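Putative uncharacterized protein (Burkholderia ambifaria, PDB 3W20) probably catalyses the 2-oxoglutarate-dependent oxidation of N-substituted L-amino acids, and holds a zinc ion at its metal site here. Local coordinates at residues A[137-148]-A[250-261]. Sequence-based numbering, arbitrary orientation.
Sequences LATRRVYEPFEA and RCTSTRRTMGLF
With CG of Arg-255 anti to the backbone N (chi1 -176°) and the chain extended to NE, the side chain runs alongside that of Tyr-143, pointing the same way; CG of Tyr-143 lies anti to its own carbonyl carbon. NH1 of Arg-255 thus comes over one face of the phenol ring, 3.2 Å from CE2 of Tyr-143. The pair is a cation-pi contact: CZ of Arg-255 is 4.7 Å from the ring centroid, yet the two planes are 65° apart, which rules out a parallel stack. Thr-257 completes the cluster, its OG1 in plane at the edge of the Tyr-143 ring, 3.5 Å from CE2, and its CG2 over the centre of a face of the Arg-255 guanidinium.

Farther along, the Arg-141 guanidinium turns one face to the backbone of Gly-259, whose CA sits off-centre toward the rim, with NH1 of Arg-141 3.3 Å from C of Gly-259. NE of Arg-141 donates to OG1 of Thr-139 at 3.1 Å, 20° out of the guanidinium plane; Asp-273 takes a salt bridge from NH1 of Arg-141 and a hydrogen bond from Thr-139, fixing the group's rotation.

Beneath these groups, strands 139-143 and 255-261 pair antiparallel within the double-stranded beta-helix. Six backbone hydrogen bonds join Thr-139 to Gly-259, Arg-141 to Thr-257 and Tyr-143 to Arg-255. Past the strand ends, Thr-254 OG1 meets OE1 of Glu-144 at 2.7 Å, on its syn side but tilted out of the carboxylate plane.

Arg-141, Tyr-143, Arg-255 and Thr-257 all bind 2-oxoglutarate, absent here, and share one sheet face; the positive charge there would probably attract a cosubstrate carboxylate, while Asp-273 already offsets Arg-141.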
loop_
_atom_site.group_PDB
_atom_site.type_symbol
_atom_site.label_atom_id
_atom_site.label_comp_id
_atom_site.label_asym_id
_atom_site.label_seq_id
_atom_site.Cartn_x
_atom_site.Cartn_y
_atom_site.Cartn_z
ATOM N N LEU A 137 1.640 10.373 -7.331
ATOM C CA LEU A 137 2.145 11.759 -7.588
ATOM C C LEU A 137 1.122 12.773 -8.100
ATOM O O LEU A 137 1.197 13.971 -7.760
ATOM C CB LEU A 137 3.347 11.752 -8.585
ATOM C CG LEU A 137 4.685 11.578 -7.904
ATOM C CD1 LEU A 137 5.765 11.134 -8.950
ATOM C CD2 LEU A 137 5.122 12.958 -7.299
ATOM N N ALA A 138 0.229 12.325 -8.955
ATOM C CA ALA A 138 -0.606 13.305 -9.727
ATOM C C ALA A 138 -1.624 12.487 -10.500
ATOM O O ALA A 138 -1.446 11.285 -10.649
ATOM C CB ALA A 138 0.226 14.212 -10.654
ATOM N N THR A 139 -2.668 13.150 -11.005
ATOM C CA THR A 139 -3.714 12.534 -11.740
ATOM C C THR A 139 -4.142 13.421 -12.930
ATOM O O THR A 139 -4.095 14.682 -12.905
ATOM C CB THR A 139 -4.983 12.233 -10.879
ATOM O OG1 THR A 139 -5.417 13.441 -10.336
ATOM C CG2 THR A 139 -4.723 11.383 -9.684
ATOM N N ARG A 140 -4.491 12.754 -14.041
ATOM C CA ARG A 140 -5.223 13.440 -15.081
ATOM C C ARG A 140 -6.703 13.302 -14.810
ATOM O O ARG A 140 -7.182 12.211 -14.403
ATOM C CB ARG A 140 -4.891 12.766 -16.441
ATOM C CG ARG A 140 -3.525 13.054 -16.936
ATOM C CD ARG A 140 -3.312 12.542 -18.394
ATOM N NE ARG A 140 -3.655 11.139 -18.484
ATOM C CZ ARG A 140 -3.531 10.378 -19.593
ATOM N NH1 ARG A 140 -3.058 10.879 -20.717
ATOM N NH2 ARG A 140 -3.890 9.110 -19.558
ATOM N N ARG A 141 -7.477 14.355 -15.019
ATOM C CA ARG A 141 -8.841 14.416 -14.476
ATOM C C ARG A 141 -9.733 14.741 -15.642
ATOM O O ARG A 141 -9.485 15.727 -16.399
ATOM C CB ARG A 141 -8.943 15.517 -13.371
ATOM C CG ARG A 141 -8.191 15.174 -12.050
ATOM C CD ARG A 141 -7.830 16.437 -11.252
ATOM N NE ARG A 141 -6.894 16.202 -10.137
ATOM C CZ ARG A 141 -6.393 17.158 -9.370
ATOM N NH1 ARG A 141 -5.535 16.838 -8.338
ATOM N NH2 ARG A 141 -6.712 18.447 -9.621
ATOM N N VAL A 142 -10.758 13.919 -15.832
ATOM C CA VAL A 142 -11.809 14.165 -16.838
ATOM C C VAL A 142 -13.097 14.554 -16.068
ATOM O O VAL A 142 -13.539 13.841 -15.166
ATOM C CB VAL A 142 -12.031 12.907 -17.734
ATOM C CG1 VAL A 142 -13.139 13.130 -18.738
ATOM C CG2 VAL A 142 -10.724 12.516 -18.452
ATOM N N TYR A 143 -13.674 15.701 -16.395
ATOM C CA TYR A 143 -14.925 16.146 -15.756
ATOM C C TYR A 143 -15.990 16.031 -16.871
ATOM O O TYR A 143 -15.933 16.823 -17.807
ATOM C CB TYR A 143 -14.796 17.607 -15.301
ATOM C CG TYR A 143 -13.788 17.776 -14.170
ATOM C CD1 TYR A 143 -14.198 17.716 -12.843
ATOM C CD2 TYR A 143 -12.418 17.939 -14.433
ATOM C CE1 TYR A 143 -13.306 17.833 -11.782
ATOM C CE2 TYR A 143 -11.512 18.038 -13.377
ATOM C CZ TYR A 143 -11.956 18.009 -12.059
ATOM O OH TYR A 143 -11.092 18.108 -10.997
ATOM N N GLU A 144 -16.887 15.028 -16.804
ATOM C CA GLU A 144 -18.021 14.915 -17.781
ATOM C C GLU A 144 -19.213 15.710 -17.243
ATOM O O GLU A 144 -19.393 15.782 -16.014
ATOM C CB GLU A 144 -18.457 13.467 -18.067
ATOM C CG GLU A 144 -17.414 12.546 -18.717
ATOM C CD GLU A 144 -17.010 12.922 -20.153
ATOM O OE1 GLU A 144 -17.477 13.949 -20.696
ATOM O OE2 GLU A 144 -16.189 12.186 -20.755
ATOM N N PRO A 145 -19.993 16.339 -18.142
ATOM C CA PRO A 145 -21.222 17.056 -17.807
ATOM C C PRO A 145 -22.065 16.364 -16.727
ATOM O O PRO A 145 -22.359 15.187 -16.843
ATOM C CB PRO A 145 -21.967 17.056 -19.136
ATOM C CG PRO A 145 -20.867 17.190 -20.139
ATOM C CD PRO A 145 -19.665 16.499 -19.574
ATOM N N PHE A 146 -22.439 17.116 -15.697
ATOM C CA PHE A 146 -23.158 16.591 -14.540
ATOM C C PHE A 146 -24.131 17.696 -14.188
ATOM O O PHE A 146 -23.704 18.823 -13.916
ATOM C CB PHE A 146 -22.148 16.276 -13.398
ATOM C CG PHE A 146 -22.759 15.673 -12.150
ATOM C CD1 PHE A 146 -23.720 14.671 -12.222
ATOM C CD2 PHE A 146 -22.324 16.094 -10.882
ATOM C CE1 PHE A 146 -24.261 14.127 -11.064
ATOM C CE2 PHE A 146 -22.850 15.555 -9.715
ATOM C CZ PHE A 146 -23.826 14.566 -9.808
ATOM N N GLU A 147 -25.435 17.419 -14.256
ATOM C CA GLU A 147 -26.446 18.444 -13.948
ATOM C C GLU A 147 -26.718 18.473 -12.437
ATOM O O GLU A 147 -27.603 17.785 -11.951
ATOM C CB GLU A 147 -27.748 18.242 -14.765
ATOM C CG GLU A 147 -28.497 19.544 -15.090
ATOM C CD GLU A 147 -29.935 19.311 -15.560
ATOM O OE1 GLU A 147 -30.137 18.749 -16.668
ATOM O OE2 GLU A 147 -30.881 19.700 -14.824
ATOM N N ALA A 148 -25.931 19.272 -11.707
ATOM C CA ALA A 148 -26.032 19.429 -10.250
ATOM C C ALA A 148 -25.641 20.892 -9.881
ATOM O O ALA A 148 -25.152 21.643 -10.750
ATOM C CB ALA A 148 -25.112 18.404 -9.538
ATOM N N ARG A 250 -20.730 23.200 -12.261
ATOM C CA ARG A 250 -21.331 22.396 -13.339
ATOM C C ARG A 250 -20.662 22.615 -14.731
ATOM O O ARG A 250 -20.554 23.769 -15.203
ATOM C CB ARG A 250 -22.832 22.728 -13.415
ATOM C CG ARG A 250 -23.278 22.858 -14.867
ATOM C CD ARG A 250 -24.442 21.991 -15.281
ATOM N NE ARG A 250 -25.696 22.733 -15.276
ATOM C CZ ARG A 250 -26.416 22.953 -14.178
ATOM N NH1 ARG A 250 -25.978 22.519 -12.997
ATOM N NH2 ARG A 250 -27.566 23.615 -14.257
ATOM N N CYS A 251 -20.227 21.558 -15.410
ATOM C CA CYS A 251 -19.697 21.708 -16.787
ATOM C C CYS A 251 -20.796 21.325 -17.794
ATOM O O CYS A 251 -21.536 20.389 -17.516
ATOM C CB CYS A 251 -18.479 20.817 -17.045
ATOM S SG CYS A 251 -17.290 21.018 -15.664
ATOM N N THR A 252 -20.816 21.997 -18.923
ATOM C CA THR A 252 -21.773 21.666 -20.012
ATOM C C THR A 252 -21.144 20.732 -21.023
ATOM O O THR A 252 -21.863 20.028 -21.748
ATOM C CB THR A 252 -22.352 22.888 -20.731
ATOM O OG1 THR A 252 -21.311 23.713 -21.282
ATOM C CG2 THR A 252 -23.289 23.680 -19.802
ATOM N N SER A 253 -19.809 20.726 -21.104
ATOM C CA SER A 253 -19.127 19.718 -21.933
ATOM C C SER A 253 -17.832 19.298 -21.240
ATOM O O SER A 253 -17.502 19.801 -20.146
ATOM C CB SER A 253 -18.853 20.249 -23.328
ATOM O OG SER A 253 -18.109 21.456 -23.305
ATOM N N THR A 254 -17.094 18.397 -21.879
ATOM C CA THR A 254 -15.881 17.855 -21.265
ATOM C C THR A 254 -14.829 18.930 -20.876
ATOM O O THR A 254 -14.424 19.785 -21.698
ATOM C CB THR A 254 -15.273 16.715 -22.122
ATOM O OG1 THR A 254 -16.309 15.744 -22.410
ATOM C CG2 THR A 254 -14.148 16.017 -21.336
ATOM N N ARG A 255 -14.365 18.808 -19.618
ATOM C CA ARG A 255 -13.277 19.653 -19.080
ATOM C C ARG A 255 -12.133 18.670 -18.758
ATOM O O ARG A 255 -12.381 17.619 -18.170
ATOM C CB ARG A 255 -13.767 20.396 -17.825
ATOM C CG ARG A 255 -12.786 21.390 -17.178
ATOM C CD ARG A 255 -13.446 21.950 -15.928
ATOM N NE ARG A 255 -12.553 22.790 -15.108
ATOM C CZ ARG A 255 -11.952 22.406 -13.965
ATOM N NH1 ARG A 255 -12.142 21.197 -13.426
ATOM N NH2 ARG A 255 -11.189 23.294 -13.315
ATOM N N ARG A 256 -10.911 18.975 -19.196
ATOM C CA ARG A 256 -9.783 18.148 -18.760
ATOM C C ARG A 256 -8.754 18.989 -18.010
ATOM O O ARG A 256 -8.428 20.075 -18.471
ATOM C CB ARG A 256 -9.136 17.485 -19.981
ATOM C CG ARG A 256 -10.015 16.355 -20.503
ATOM C CD ARG A 256 -9.368 15.658 -21.662
ATOM N NE ARG A 256 -9.130 16.559 -22.768
ATOM C CZ ARG A 256 -8.050 16.489 -23.507
ATOM N NH1 ARG A 256 -7.146 15.552 -23.227
ATOM N NH2 ARG A 256 -7.870 17.333 -24.492
ATOM N N THR A 257 -8.270 18.460 -16.875
ATOM C CA THR A 257 -7.182 19.093 -16.084
ATOM C C THR A 257 -6.198 18.001 -15.653
ATOM O O THR A 257 -6.529 16.787 -15.719
ATOM C CB THR A 257 -7.702 19.824 -14.803
ATOM O OG1 THR A 257 -8.170 18.841 -13.912
ATOM C CG2 THR A 257 -8.880 20.773 -15.159
HETATM N N MSE A 258 -5.000 18.407 -15.211
HETATM C CA MSE A 258 -4.043 17.526 -14.621
HETATM C C MSE A 258 -3.740 18.163 -13.297
HETATM O O MSE A 258 -3.493 19.372 -13.276
HETATM C CB MSE A 258 -2.804 17.924 -15.517
HETATM C CG MSE A 258 -1.773 16.906 -15.653
HETATM SE SE MSE A 258 -0.873 17.648 -17.275
HETATM C CE MSE A 258 -2.121 17.028 -18.481
ATOM N N GLY A 259 -3.701 17.432 -12.193
ATOM C CA GLY A 259 -3.354 18.162 -10.915
ATOM C C GLY A 259 -2.600 17.351 -9.851
ATOM O O GLY A 259 -2.470 16.135 -9.902
ATOM N N LEU A 260 -2.120 18.057 -8.845
ATOM C CA LEU A 260 -1.588 17.394 -7.671
ATOM C C LEU A 260 -1.745 18.373 -6.495
ATOM O O LEU A 260 -2.355 19.433 -6.649
ATOM C CB LEU A 260 -0.128 17.062 -7.902
ATOM C CG LEU A 260 0.822 18.124 -8.429
ATOM C CD1 LEU A 260 1.263 19.200 -7.404
ATOM C CD2 LEU A 260 2.078 17.407 -9.009
ATOM N N PHE A 261 -1.219 17.952 -5.341
ATOM C CA PHE A 261 -1.152 18.821 -4.179
ATOM C C PHE A 261 0.297 18.874 -3.694
ATOM O O PHE A 261 1.135 17.959 -3.917
ATOM C CB PHE A 261 -2.046 18.213 -3.061
ATOM C CG PHE A 261 -3.488 18.259 -3.420
ATOM C CD1 PHE A 261 -4.275 19.398 -3.090
ATOM C CD2 PHE A 261 -4.089 17.153 -4.067
ATOM C CE1 PHE A 261 -5.636 19.475 -3.429
ATOM C CE2 PHE A 261 -5.464 17.216 -4.399
ATOM C CZ PHE A 261 -6.214 18.371 -4.136
#